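Local atomic coordinates of molybdenum ABC transporter, periplasmic molybdenum-binding protein (Vibrio cholerae, PDB entry 4RXL), a protein that binds tungstate and probably also molybdate in the periplasm, most likely delivering the oxyanion to a ModB-ModC membrane transporter for ATP-driven uptake. Residues W63-Y66 with L67-G71; A219-Q222 with I223-F227; A186-A189 with Q190-Q193; Q201-K205 with A206-E210; V212-L215 with R216-A219. All blocks are in the same frame, centred on the assembly; numbering follows the deposited sequence. Where two conformers were deposited one is given.

Interaction 1: residues W63-Y66 with L67-G71; sequences WANY and LVEKG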
loop_
_atom_site.group_PDB
_atom_site.type_symbol
_atom_site.label_atom_id
_atom_site.label_comp_id
_atom_site.label_asym_id
_atom_site.label_seq_id
_atom_site.Cartn_x
_atom_site.Cartn_y
_atom_site.Cartn_z
ATOM N N TRP A 63 -9.996 -6.056 1.408
ATOM C CA TRP A 63 -10.331 -6.092 -0.014
ATOM C C TRP A 63 -10.159 -7.466 -0.635
ATOM O O TRP A 63 -10.833 -7.763 -1.616
ATOM C CB TRP A 63 -9.603 -5.023 -0.824
ATOM C CG TRP A 63 -10.245 -3.677 -0.545
ATOM C CD1 TRP A 63 -9.703 -2.613 0.135
ATOM C CD2 TRP A 63 -11.565 -3.293 -0.910
ATOM N NE1 TRP A 63 -10.615 -1.576 0.207
ATOM C CE2 TRP A 63 -11.769 -1.976 -0.424
ATOM C CE3 TRP A 63 -12.597 -3.927 -1.610
ATOM C CZ2 TRP A 63 -12.941 -1.299 -0.627
ATOM C CZ3 TRP A 63 -13.766 -3.258 -1.794
ATOM C CH2 TRP A 63 -13.931 -1.944 -1.308
ATOM N N ALA A 64 -9.293 -8.315 -0.068
ATOM C CA ALA A 64 -9.178 -9.670 -0.586
ATOM C C ALA A 64 -10.356 -10.487 -0.087
ATOM O O ALA A 64 -10.933 -11.280 -0.833
ATOM C CB ALA A 64 -7.854 -10.295 -0.183
ATOM N N ASN A 65 -10.751 -10.271 1.167
ATOM C CA ASN A 65 -11.919 -10.960 1.714
ATOM C C ASN A 65 -13.254 -10.538 1.051
ATOM O O ASN A 65 -14.192 -11.328 0.962
ATOM C CB ASN A 65 -11.996 -10.779 3.226
ATOM C CG ASN A 65 -13.043 -11.665 3.865
ATOM O OD1 ASN A 65 -12.951 -12.895 3.843
ATOM N ND2 ASN A 65 -14.057 -11.038 4.430
ATOM N N TYR A 66 -13.295 -9.307 0.549
ATOM C CA TYR A 66 -14.393 -8.829 -0.282
ATOM C C TYR A 66 -14.638 -9.767 -1.470
ATOM O O TYR A 66 -15.776 -10.169 -1.740
ATOM C CB TYR A 66 -14.046 -7.439 -0.776
ATOM C CG TYR A 66 -15.075 -6.772 -1.637
ATOM C CD1 TYR A 66 -16.118 -6.069 -1.065
ATOM C CD2 TYR A 66 -14.982 -6.798 -3.025
ATOM C CE1 TYR A 66 -17.073 -5.443 -1.843
ATOM C CE2 TYR A 66 -15.925 -6.160 -3.820
ATOM C CZ TYR A 66 -16.964 -5.486 -3.220
ATOM O OH TYR A 66 -17.941 -4.889 -3.984
ATOM N N LEU A 67 -13.552 -10.123 -2.152
ATOM C CA LEU A 67 -13.635 -11.101 -3.237
ATOM C C LEU A 67 -13.988 -12.502 -2.814
ATOM O O LEU A 67 -14.657 -13.196 -3.539
ATOM C CB LEU A 67 -12.334 -11.109 -4.050
ATOM C CG LEU A 67 -11.976 -9.760 -4.676
ATOM C CD1 LEU A 67 -10.634 -9.899 -5.388
ATOM C CD2 LEU A 67 -13.062 -9.243 -5.622
ATOM N N VAL A 68 -13.563 -12.920 -1.626
ATOM C CA VAL A 68 -13.970 -14.218 -1.126
ATOM C C VAL A 68 -15.476 -14.207 -0.869
ATOM O O VAL A 68 -16.197 -15.122 -1.249
ATOM C CB VAL A 68 -13.210 -14.580 0.168
ATOM C CG1 VAL A 68 -13.770 -15.831 0.820
ATOM C CG2 VAL A 68 -11.730 -14.752 -0.120
ATOM N N GLU A 69 -15.931 -13.151 -0.213
ATOM C CA GLU A 69 -17.342 -13.015 0.131
ATOM C C GLU A 69 -18.249 -13.022 -1.090
ATOM O O GLU A 69 -19.362 -13.554 -1.037
ATOM C CB GLU A 69 -17.556 -11.733 0.931
ATOM C CG GLU A 69 -17.128 -11.869 2.386
ATOM C CD GLU A 69 -17.204 -10.558 3.145
ATOM O OE1 GLU A 69 -17.747 -9.572 2.598
ATOM O OE2 GLU A 69 -16.728 -10.520 4.299
ATOM N N LYS A 70 -17.766 -12.427 -2.188
ATOM C CA LYS A 70 -18.526 -12.379 -3.438
ATOM C C LYS A 70 -18.435 -13.682 -4.234
ATOM O O LYS A 70 -19.072 -13.818 -5.265
ATOM C CB LYS A 70 -18.064 -11.224 -4.323
ATOM C CG LYS A 70 -18.128 -9.842 -3.736
ATOM C CD LYS A 70 -19.502 -9.328 -3.430
ATOM C CE LYS A 70 -19.391 -7.982 -2.724
ATOM N NZ LYS A 70 -20.568 -7.087 -2.891
ATOM N N GLY A 71 -17.634 -14.635 -3.777
ATOM C CA GLY A 71 -17.565 -15.942 -4.412
ATOM C C GLY A 71 -16.570 -16.038 -5.556
ATOM O O GLY A 71 -16.575 -17.028 -6.276
#

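Interaction 2: residues A219-Q222 with I223-F227; sequences AAQQ and ILQRF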
loop_
_atom_site.group_PDB
_atom_site.type_symbol
_atom_site.label_atom_id
_atom_site.label_comp_id
_atom_site.label_asym_id
_atom_site.label_seq_id
_atom_site.Cartn_x
_atom_site.Cartn_y
_atom_site.Cartn_z
ATOM N N ALA A 219 13.147 -17.123 -1.957
ATOM C CA ALA A 219 13.682 -16.208 -2.969
ATOM C C ALA A 219 12.840 -14.950 -3.112
ATOM O O ALA A 219 13.367 -13.834 -3.133
ATOM C CB ALA A 219 13.785 -16.915 -4.306
ATOM N N ALA A 220 11.526 -15.112 -3.148
ATOM C CA ALA A 220 10.630 -13.973 -3.286
ATOM C C ALA A 220 10.612 -13.160 -1.983
ATOM O O ALA A 220 10.545 -11.939 -1.997
ATOM C CB ALA A 220 9.218 -14.420 -3.642
ATOM N N GLN A 221 10.651 -13.860 -0.850
ATOM C CA GLN A 221 10.619 -13.168 0.430
ATOM C C GLN A 221 11.869 -12.327 0.619
ATOM O O GLN A 221 11.761 -11.247 1.175
ATOM C CB GLN A 221 10.435 -14.169 1.581
ATOM C CG GLN A 221 9.049 -14.820 1.588
ATOM C CD GLN A 221 7.914 -13.818 1.810
ATOM O OE1 GLN A 221 7.943 -13.063 2.780
ATOM N NE2 GLN A 221 6.911 -13.805 0.909
ATOM N N GLN A 222 13.009 -12.792 0.114
ATOM C CA GLN A 222 14.250 -12.012 0.224
ATOM C C GLN A 222 14.124 -10.731 -0.602
ATOM O O GLN A 222 14.521 -9.666 -0.150
ATOM C CB GLN A 222 15.490 -12.824 -0.166
ATOM C CG GLN A 222 15.969 -13.747 0.939
ATOM C CD GLN A 222 17.173 -14.581 0.527
ATOM O OE1 GLN A 222 17.352 -14.895 -0.659
ATOM N NE2 GLN A 222 18.002 -14.954 1.495
ATOM N N ILE A 223 13.522 -10.819 -1.786
ATOM C CA ILE A 223 13.286 -9.619 -2.594
ATOM C C ILE A 223 12.348 -8.653 -1.880
ATOM O O ILE A 223 12.648 -7.468 -1.796
ATOM C CB ILE A 223 12.799 -9.999 -4.004
ATOM C CG1 ILE A 223 13.956 -10.581 -4.786
ATOM C CG2 ILE A 223 12.198 -8.780 -4.696
ATOM C CD1 ILE A 223 13.555 -11.436 -5.971
ATOM N N LEU A 224 11.220 -9.144 -1.363
ATOM C CA LEU A 224 10.299 -8.292 -0.606
ATOM C C LEU A 224 11.037 -7.650 0.565
ATOM O O LEU A 224 10.867 -6.471 0.806
ATOM C CB LEU A 224 9.103 -9.093 -0.083
ATOM C CG LEU A 224 8.093 -9.492 -1.171
ATOM C CD1 LEU A 224 7.226 -10.677 -0.764
ATOM C CD2 LEU A 224 7.250 -8.297 -1.537
ATOM N N GLN A 225 11.844 -8.401 1.300
ATOM C CA GLN A 225 12.624 -7.791 2.417
ATOM C C GLN A 225 13.546 -6.662 1.930
ATOM O O GLN A 225 13.682 -5.636 2.593
ATOM C CB GLN A 225 13.443 -8.828 3.204
ATOM C CG GLN A 225 12.708 -10.046 3.779
ATOM C CD GLN A 225 11.365 -9.735 4.428
ATOM O OE1 GLN A 225 11.274 -8.876 5.308
ATOM N NE2 GLN A 225 10.316 -10.455 4.013
ATOM N N ARG A 226 14.150 -6.823 0.760
ATOM C CA ARG A 226 15.084 -5.813 0.253
ATOM C C ARG A 226 14.399 -4.518 -0.152
ATOM O O ARG A 226 15.008 -3.442 -0.102
ATOM C CB ARG A 226 15.916 -6.368 -0.897
ATOM C CG ARG A 226 16.902 -7.394 -0.374
ATOM C CD ARG A 226 18.056 -7.577 -1.313
ATOM N NE ARG A 226 17.692 -8.386 -2.463
ATOM C CZ ARG A 226 17.901 -9.704 -2.560
ATOM N NH1 ARG A 226 17.564 -10.330 -3.680
ATOM N NH2 ARG A 226 18.422 -10.405 -1.563
ATOM N N PHE A 227 13.128 -4.626 -0.536
ATOM C CA PHE A 227 12.295 -3.454 -0.836
ATOM C C PHE A 227 11.663 -2.873 0.427
ATOM O O PHE A 227 10.905 -1.916 0.365
ATOM C CB PHE A 227 11.246 -3.807 -1.891
ATOM C CG PHE A 227 11.798 -3.856 -3.301
ATOM C CD1 PHE A 227 12.403 -4.989 -3.797
ATOM C CD2 PHE A 227 11.755 -2.734 -4.124
ATOM C CE1 PHE A 227 12.960 -5.022 -5.070
ATOM C CE2 PHE A 227 12.256 -2.782 -5.409
ATOM C CZ PHE A 227 12.881 -3.906 -5.884
HETATM O O HOH W 1 18.618 -12.800 -2.637
#

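Interaction 3: residues A186-A189 with Q190-Q193; sequences AFSA and QSHQ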
loop_
_atom_site.group_PDB
_atom_site.type_symbol
_atom_site.label_atom_id
_atom_site.label_comp_id
_atom_site.label_asym_id
_atom_site.label_seq_id
_atom_site.Cartn_x
_atom_site.Cartn_y
_atom_site.Cartn_z
ATOM N N ALA A 186 7.341 7.546 12.256
ATOM C CA ALA A 186 6.534 6.405 11.948
ATOM C C ALA A 186 5.401 6.336 12.963
ATOM O O ALA A 186 5.600 6.612 14.142
ATOM C CB ALA A 186 7.381 5.142 12.032
ATOM N N PHE A 187 4.226 5.938 12.497
ATOM C CA PHE A 187 3.076 5.743 13.390
ATOM C C PHE A 187 3.240 4.485 14.234
ATOM O O PHE A 187 3.796 3.484 13.755
ATOM C CB PHE A 187 1.783 5.695 12.571
ATOM C CG PHE A 187 1.439 7.000 11.958
ATOM C CD1 PHE A 187 0.780 7.963 12.696
ATOM C CD2 PHE A 187 1.830 7.285 10.668
ATOM C CE1 PHE A 187 0.477 9.168 12.138
ATOM C CE2 PHE A 187 1.541 8.504 10.105
ATOM C CZ PHE A 187 0.872 9.446 10.846
ATOM N N SER A 188 2.722 4.515 15.456
ATOM C CA SER A 188 2.856 3.366 16.369
ATOM C C SER A 188 2.002 2.167 15.913
ATOM O O SER A 188 0.990 2.316 15.241
ATOM C CB SER A 188 2.476 3.773 17.794
ATOM O OG SER A 188 1.091 3.925 17.853
ATOM N N ALA A 189 2.398 0.966 16.330
ATOM C CA ALA A 189 1.629 -0.239 16.048
ATOM C C ALA A 189 0.200 -0.189 16.610
ATOM O O ALA A 189 -0.711 -0.788 16.069
ATOM C CB ALA A 189 2.364 -1.452 16.618
ATOM N N GLN A 190 0.022 0.559 17.689
ATOM C CA GLN A 190 -1.275 0.710 18.340
ATOM C C GLN A 190 -2.218 1.624 17.570
ATOM O O GLN A 190 -3.429 1.621 17.806
ATOM C CB GLN A 190 -1.063 1.277 19.748
ATOM C CG GLN A 190 -0.480 0.281 20.728
ATOM C CD GLN A 190 0.985 -0.002 20.473
ATOM O OE1 GLN A 190 1.736 0.892 20.101
ATOM N NE2 GLN A 190 1.393 -1.243 20.670
ATOM N N SER A 191 -1.667 2.410 16.658
ATOM C CA SER A 191 -2.440 3.488 16.001
ATOM C C SER A 191 -3.323 3.084 14.834
ATOM O O SER A 191 -4.194 3.851 14.413
ATOM C CB SER A 191 -1.502 4.609 15.594
ATOM O OG SER A 191 -0.810 4.261 14.443
ATOM N N HIS A 192 -3.112 1.897 14.289
ATOM C CA HIS A 192 -3.907 1.410 13.154
ATOM C C HIS A 192 -3.882 -0.119 13.132
ATOM O O HIS A 192 -3.072 -0.730 13.828
ATOM C CB HIS A 192 -3.388 1.983 11.817
ATOM C CG HIS A 192 -1.935 1.704 11.561
ATOM N ND1 HIS A 192 -1.487 0.492 11.078
ATOM C CD2 HIS A 192 -0.823 2.443 11.803
ATOM C CE1 HIS A 192 -0.172 0.511 10.987
ATOM N NE2 HIS A 192 0.259 1.687 11.409
ATOM N N GLN A 193 -4.738 -0.717 12.323
ATOM C CA GLN A 193 -4.703 -2.138 12.137
ATOM C C GLN A 193 -3.387 -2.551 11.494
ATOM O O GLN A 193 -2.861 -1.876 10.648
ATOM C CB GLN A 193 -5.862 -2.580 11.258
ATOM C CG GLN A 193 -7.192 -2.684 11.991
ATOM C CD GLN A 193 -7.224 -3.815 13.009
ATOM O OE1 GLN A 193 -7.242 -3.591 14.212
ATOM N NE2 GLN A 193 -7.188 -5.031 12.519
HETATM O O HOH W 2 2.955 1.852 11.515
#

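Interaction 4: residues Q201-K205 with A206-E210; sequences QLNDK and AASAE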
loop_
_atom_site.group_PDB
_atom_site.type_symbol
_atom_site.label_atom_id
_atom_site.label_comp_id
_atom_site.label_asym_id
_atom_site.label_seq_id
_atom_site.Cartn_x
_atom_site.Cartn_y
_atom_site.Cartn_z
ATOM N N GLN A 201 -5.598 -15.975 -5.194
ATOM C CA GLN A 201 -5.496 -16.677 -6.440
ATOM C C GLN A 201 -6.931 -16.801 -6.974
ATOM O O GLN A 201 -7.765 -17.458 -6.341
ATOM C CB GLN A 201 -4.866 -18.055 -6.187
ATOM C CG GLN A 201 -4.461 -18.802 -7.436
ATOM C CD GLN A 201 -3.947 -20.209 -7.132
ATOM O OE1 GLN A 201 -3.215 -20.407 -6.162
ATOM N NE2 GLN A 201 -4.343 -21.188 -7.950
ATOM N N LEU A 202 -7.230 -16.204 -8.122
ATOM C CA LEU A 202 -8.604 -16.083 -8.600
ATOM C C LEU A 202 -9.077 -17.249 -9.484
ATOM O O LEU A 202 -10.241 -17.313 -9.885
ATOM C CB LEU A 202 -8.768 -14.738 -9.320
ATOM C CG LEU A 202 -8.725 -13.539 -8.372
ATOM C CD1 LEU A 202 -7.823 -12.453 -8.897
ATOM C CD2 LEU A 202 -10.135 -13.008 -8.154
ATOM N N ASN A 203 -8.193 -18.190 -9.781
ATOM C CA ASN A 203 -8.559 -19.368 -10.539
ATOM C C ASN A 203 -7.545 -20.479 -10.272
ATOM O O ASN A 203 -6.570 -20.250 -9.533
ATOM C CB ASN A 203 -8.687 -19.054 -12.040
ATOM C CG ASN A 203 -7.416 -18.477 -12.637
ATOM O OD1 ASN A 203 -6.342 -19.074 -12.551
ATOM N ND2 ASN A 203 -7.537 -17.313 -13.261
ATOM N N ASP A 204 -7.779 -21.646 -10.866
ATOM C CA ASP A 204 -7.007 -22.839 -10.593
ATOM C C ASP A 204 -5.984 -23.147 -11.694
ATOM O O ASP A 204 -5.488 -24.277 -11.790
ATOM C CB ASP A 204 -7.962 -24.035 -10.402
ATOM C CG ASP A 204 -8.717 -24.412 -11.685
ATOM O OD1 ASP A 204 -8.629 -23.665 -12.689
ATOM O OD2 ASP A 204 -9.401 -25.462 -11.689
ATOM N N LYS A 205 -5.686 -22.178 -12.546
ATOM C CA LYS A 205 -4.729 -22.407 -13.621
ATOM C C LYS A 205 -3.402 -22.810 -13.018
ATOM O O LYS A 205 -3.006 -22.278 -11.974
ATOM C CB LYS A 205 -4.531 -21.147 -14.452
ATOM C CG LYS A 205 -5.721 -20.728 -15.297
ATOM C CD LYS A 205 -5.446 -19.367 -15.915
ATOM C CE LYS A 205 -6.503 -18.963 -16.924
ATOM N NZ LYS A 205 -6.247 -17.559 -17.353
ATOM N N ALA A 206 -2.712 -23.729 -13.682
ATOM C CA ALA A 206 -1.438 -24.233 -13.188
ATOM C C ALA A 206 -0.437 -23.091 -13.077
ATOM O O ALA A 206 0.309 -23.009 -12.106
ATOM C CB ALA A 206 -0.910 -25.318 -14.098
ATOM N N ALA A 207 -0.434 -22.214 -14.074
ATOM C CA ALA A 207 0.453 -21.061 -14.085
ATOM C C ALA A 207 0.210 -20.145 -12.892
ATOM O O ALA A 207 1.173 -19.616 -12.350
ATOM C CB ALA A 207 0.298 -20.279 -15.382
ATOM N N SER A 208 -1.056 -19.934 -12.502
ATOM C CA SER A 208 -1.384 -19.112 -11.309
ATOM C C SER A 208 -0.799 -19.782 -10.054
ATOM O O SER A 208 -0.247 -19.101 -9.171
ATOM C CB SER A 208 -2.904 -18.920 -11.118
ATOM O OG SER A 208 -3.553 -18.245 -12.204
ATOM N N ALA A 209 -0.941 -21.107 -9.968
ATOM C CA ALA A 209 -0.419 -21.869 -8.818
ATOM C C ALA A 209 1.117 -21.825 -8.684
ATOM O O ALA A 209 1.654 -21.708 -7.563
ATOM C CB ALA A 209 -0.903 -23.319 -8.875
ATOM N N GLU A 210 1.820 -21.937 -9.813
ATOM C CA GLU A 210 3.290 -21.856 -9.825
ATOM C C GLU A 210 3.785 -20.447 -9.455
ATOM O O GLU A 210 4.778 -20.301 -8.751
ATOM C CB GLU A 210 3.849 -22.277 -11.176
ATOM C CG GLU A 210 3.586 -23.748 -11.482
ATOM C CD GLU A 210 3.989 -24.161 -12.883
ATOM O OE1 GLU A 210 3.463 -25.196 -13.357
ATOM O OE2 GLU A 210 4.824 -23.464 -13.503
#

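Interaction 5: residues V212-L215 with R216-A219; sequences VAYL and RSDA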
loop_
_atom_site.group_PDB
_atom_site.type_symbol
_atom_site.label_atom_id
_atom_site.label_comp_id
_atom_site.label_asym_id
_atom_site.label_seq_id
_atom_site.Cartn_x
_atom_site.Cartn_y
_atom_site.Cartn_z
ATOM N N VAL A 212 2.172 -18.377 -7.439
ATOM C CA VAL A 212 1.881 -18.293 -6.005
ATOM C C VAL A 212 2.975 -19.026 -5.202
ATOM O O VAL A 212 3.478 -18.500 -4.196
ATOM C CB VAL A 212 0.458 -18.832 -5.727
ATOM C CG1 VAL A 212 0.227 -19.072 -4.238
ATOM C CG2 VAL A 212 -0.575 -17.860 -6.295
ATOM N N ALA A 213 3.365 -20.216 -5.667
ATOM C CA ALA A 213 4.433 -20.993 -5.021
ATOM C C ALA A 213 5.737 -20.190 -4.970
ATOM O O ALA A 213 6.413 -20.162 -3.937
ATOM C CB ALA A 213 4.650 -22.328 -5.731
ATOM N N TYR A 214 6.062 -19.505 -6.068
ATOM C CA TYR A 214 7.252 -18.666 -6.110
ATOM C C TYR A 214 7.117 -17.476 -5.149
ATOM O O TYR A 214 8.060 -17.186 -4.395
ATOM C CB TYR A 214 7.565 -18.190 -7.544
ATOM C CG TYR A 214 8.577 -17.062 -7.582
ATOM C CD1 TYR A 214 9.943 -17.301 -7.417
ATOM C CD2 TYR A 214 8.158 -15.747 -7.709
ATOM C CE1 TYR A 214 10.856 -16.257 -7.424
ATOM C CE2 TYR A 214 9.060 -14.707 -7.721
ATOM C CZ TYR A 214 10.392 -14.958 -7.574
ATOM O OH TYR A 214 11.268 -13.901 -7.570
ATOM N N LEU A 215 5.959 -16.824 -5.134
ATOM C CA LEU A 215 5.771 -15.622 -4.266
ATOM C C LEU A 215 5.884 -15.940 -2.772
ATOM O O LEU A 215 6.234 -15.073 -1.976
ATOM C CB LEU A 215 4.435 -14.916 -4.556
ATOM C CG LEU A 215 4.413 -14.197 -5.909
ATOM C CD1 LEU A 215 2.992 -13.792 -6.260
ATOM C CD2 LEU A 215 5.366 -12.998 -5.926
ATOM N N ARG A 216 5.552 -17.172 -2.409
ATOM C CA ARG A 216 5.633 -17.645 -1.026
ATOM C C ARG A 216 7.017 -18.223 -0.698
ATOM O O ARG A 216 7.299 -18.539 0.455
ATOM C CB ARG A 216 4.548 -18.708 -0.770
ATOM C CG ARG A 216 3.117 -18.184 -0.887
ATOM C CD ARG A 216 2.105 -19.298 -1.130
ATOM N NE ARG A 216 1.817 -20.091 0.066
ATOM C CZ ARG A 216 0.909 -21.064 0.119
ATOM N NH1 ARG A 216 0.189 -21.373 -0.953
ATOM N NH2 ARG A 216 0.715 -21.727 1.248
ATOM N N SER A 217 7.880 -18.361 -1.711
ATOM C CA SER A 217 9.210 -18.954 -1.530
ATOM C C SER A 217 10.227 -17.999 -0.918
ATOM O O SER A 217 10.073 -16.782 -0.967
ATOM C CB SER A 217 9.779 -19.435 -2.870
ATOM O OG SER A 217 10.200 -18.333 -3.669
ATOM N N ASP A 218 11.291 -18.575 -0.371
ATOM C CA ASP A 218 12.369 -17.796 0.261
ATOM C C ASP A 218 12.948 -16.745 -0.689
ATOM O O ASP A 218 13.212 -15.629 -0.274
ATOM C CB ASP A 218 13.492 -18.740 0.755
ATOM C CG ASP A 218 14.576 -18.019 1.572
ATOM O OD1 ASP A 218 14.273 -16.999 2.235
ATOM O OD2 ASP A 218 15.734 -18.491 1.556
ATOM N N ALA A 219 13.147 -17.123 -1.957
ATOM C CA ALA A 219 13.682 -16.208 -2.969
ATOM C C ALA A 219 12.840 -14.950 -3.112
ATOM O O ALA A 219 13.367 -13.834 -3.133
ATOM C CB ALA A 219 13.785 -16.915 -4.306
#

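Interaction 1: residues W63-Y66 with L67-G71
The phenol ring of Tyr-66 is covered on both faces: CE of Lys-70 lies over one, and CZ3 of Trp-63 over the centre of the opposite one, 3.6 Å above the ring plane. The indole in turn meets CD2 of Tyr-66 at its edge, in its own plane, so that an indole edge is directed at the tyrosine face. The lysine contact is a CH-pi interaction, with CE 3.9 Å from the ring centroid and displaced toward the rim. A bend at chi2 of Lys-70 (-65°) folds its chain back over the tyrosine. Beside the ring, CD2 of Leu-67 packs at 4.1 Å on CD2 of Tyr-66. Lys-70 N also donates to Tyr-66 O (3.0 Å). Gly-71, at positive phi, ends the helix in a Schellman motif; its N also bonds to Val-68 O (2.9 Å). Glu-48 receives the tyrosine hydroxyl and makes a long, weak ion pair with Lys-70. Trp-63 NE1 bonds to Ala-123 O, and the indole lies about 7 Å from the bound tungstate. Helix 61-69 packs against helix 40-49, Trp-63 resting on Ser-41, Ala-44 and Arg-45 and Leu-67 on Ile-47.

Interaction 2: residues A219-Q222 with I223-F227
The polar ends of Gln-222 and Arg-226, one turn apart on the alpha-helix 218-226, are bridged by a water. The glutamine chain runs out extended beyond CG, whereas the arginine bends at chi3 (-77°), which turns its guanidinium back along the helix toward the glutamine. The water lies in the guanidinium plane, at its edge; it accepts from Arg-226 NH2 at 2.6 Å and donates to Gln-222 OE1 at 3.1 Å. The carbonyl oxygen of Gln-222 sits over one face of the guanidinium, displaced toward its rim, and accepts the backbone N-H of Arg-226.

On another side of the helix the Gln-221 side chain, bent at chi2, carries its amide across Leu-224, with NE2 3.6 Å from the leucine CD1. This NE2 has its polar partner in Leu-215 O, at the end of the preceding helix, and makes a further, weak bond to Leu-81 O. The Gln-225 side chain is likewise folded back, its CG lying 3.0 Å from Gln-221 O.

CG1 and CD1 of Ile-223 pass beside Ala-219 O, each 3.7 Å from it, and together with Ala-220 this residue packs against Tyr-214 and against helix 15-28, where Ala-220 meets Leu-21 and Ile-223 meets Asp-24. Along the backbone, the Ile-223 N to Ala-219 O bond is weak at 3.3 Å, while Leu-224 N meets Ala-220 O at 2.9 Å with an N-H...O angle of 173°.

Interaction 3: residues A186-A189 with Q190-Q193
With chi1 at 78°, Ser-191 places OG between its own backbone N and carbonyl carbon, within reach of Ser-188 O, which thereby accepts twice from one residue. A chi1 of 56° likewise sets the His-192 imidazole back over the turn, where its edge faces CB of Phe-187. The hydroxyl of Ser-191 donates to Ser-188 O at 2.8 Å in the carbonyl plane, on a lone pair, whereas the backbone N of Ser-191 approaches at 3.0 Å from well above that plane. The latter bond closes a type I beta-turn over Ala-189 and Gln-190, in the loop between strands 181-186 and 195-201. Ser-191 OG also touches Phe-187 CB at 3.5 Å, while the phenyl ring itself is directed away into the protein. At the imidazole, His-192 ND1 donates almost straight to Gln-193 O (2.8 Å, 167°). His-192 NE2 meets a water 2.7 Å away in the ring plane, and this water donates to Phe-187 O at 2.9 Å. Phe-187 and His-192 pack between strand 78-91 and helix 125-137, and Ser-191 rests on the helix at Ala-133 and His-136. Held at ND1 by Gln-193 O and at NE2 by the water, the imidazole is probably restrained in rotation, and the bond to Gln-193 O implies a proton on ND1.

Interaction 4: residues Q201-K205 with A206-E210
Asn-203 OD1 is held by two donors that arrive from opposite faces of its amide plane: the hydroxyl of Ser-208 at 2.9 Å and the backbone N of Lys-205 at 3.2 Å. Each is tilted about 25° from that plane, so the oxygen is clasped between loop and helix. The chi1 of 58° tucks the asparagine carboxamide against its own backbone, which lets OD1 look back at the chain two residues on. Its ND2 is taken by Asp-54, fixing the other end of the amide.

The bond to Lys-205 N closes an Asx turn just ahead of helix 206-215, for which Lys-205 is the N-cap residue. Lys-205 O accepts from Ala-209 N at 3.1 Å, and Glu-210 N follows by bonding to Ala-206 O. Ser-208 OG, in the first turn, also lies 3.8 Å from Lys-205 CB.

Gln-201, at the end of strand 195-201, extends from the strand end toward the start of the helix. Its NE2 donates to Asn-203 O at 2.9 Å, in the plane of both that carbonyl and its own amide, while CG packs against Ser-208 CB at 4.0 Å. The Lys-205 chain runs out straight to a salt bridge with Asp-54, the same carboxylate that receives Asn-203. Ala-207 and Ser-208 pack on Leu-6 of strand 6-11, and Gln-201 rests on Leu-55 of strand 55-57.

Interaction 5: residues V212-L215 with R216-A219
Val-212 lies side by side with Arg-216, both side chains pointing the same way: in one of the two modelled arginine conformers, Val-212 CG1 touches Arg-216 CD at 3.6 Å. Val-212 O accepts the backbone N of Arg-216 (3.0 Å), the final turn of helix 206-215. Next, Ala-213 O faces CB of Ser-217 at 3.6 Å. Tyr-214 O is gripped twice by Ser-217. The hydroxyl donates on a lone pair in the carbonyl plane at 2.5 Å, while the backbone N comes from above the plane at 2.9 Å. A chi1 of 74° keeps the serine OG close enough to its own backbone to reach that oxygen. The tyrosine ring, with CG anti to the backbone N (chi1 166°), extends past Ser-217 until CE1 meets Ala-219 CB at 4.3 Å; its hydroxyl bonds to Asp-24. Leu-215 ends the helix and directs its side chain inward. Ser-217 is the N-cap residue of the following helix, 218-226, so the two helices are joined by a tight link. Val-212 and Leu-215 pack on Leu-199 of strand 195-201, and Tyr-214 lies against Leu-21 of helix 15-28.

In the fold
In this ModA-family periplasmic solute-binding protein, tungstate sits between two lobes. Interactions 4, 5 and 2 follow one another along helices 206-215 and 218-226. Centres of 4 and 5 are 13 Å apart, with Gln-201 OE1 packing on Val-212 CG2 at 3.7 Å; those of 5 and 2 are 10 Å apart, sharing Ala-219. Interaction 1 joins this group through Leu-67 CD1, which meets Leu-202 CD2 of interaction 4 at 4.2 Å. Interaction 3 stands apart, its centre 34 Å from that of interaction 4 across the chain's centre. Interaction 1 comes closest to the tungstate, through the Trp-63 side chain at about 7 Å; those of His-192 and Leu-224 stay about 11 and 12 Å away.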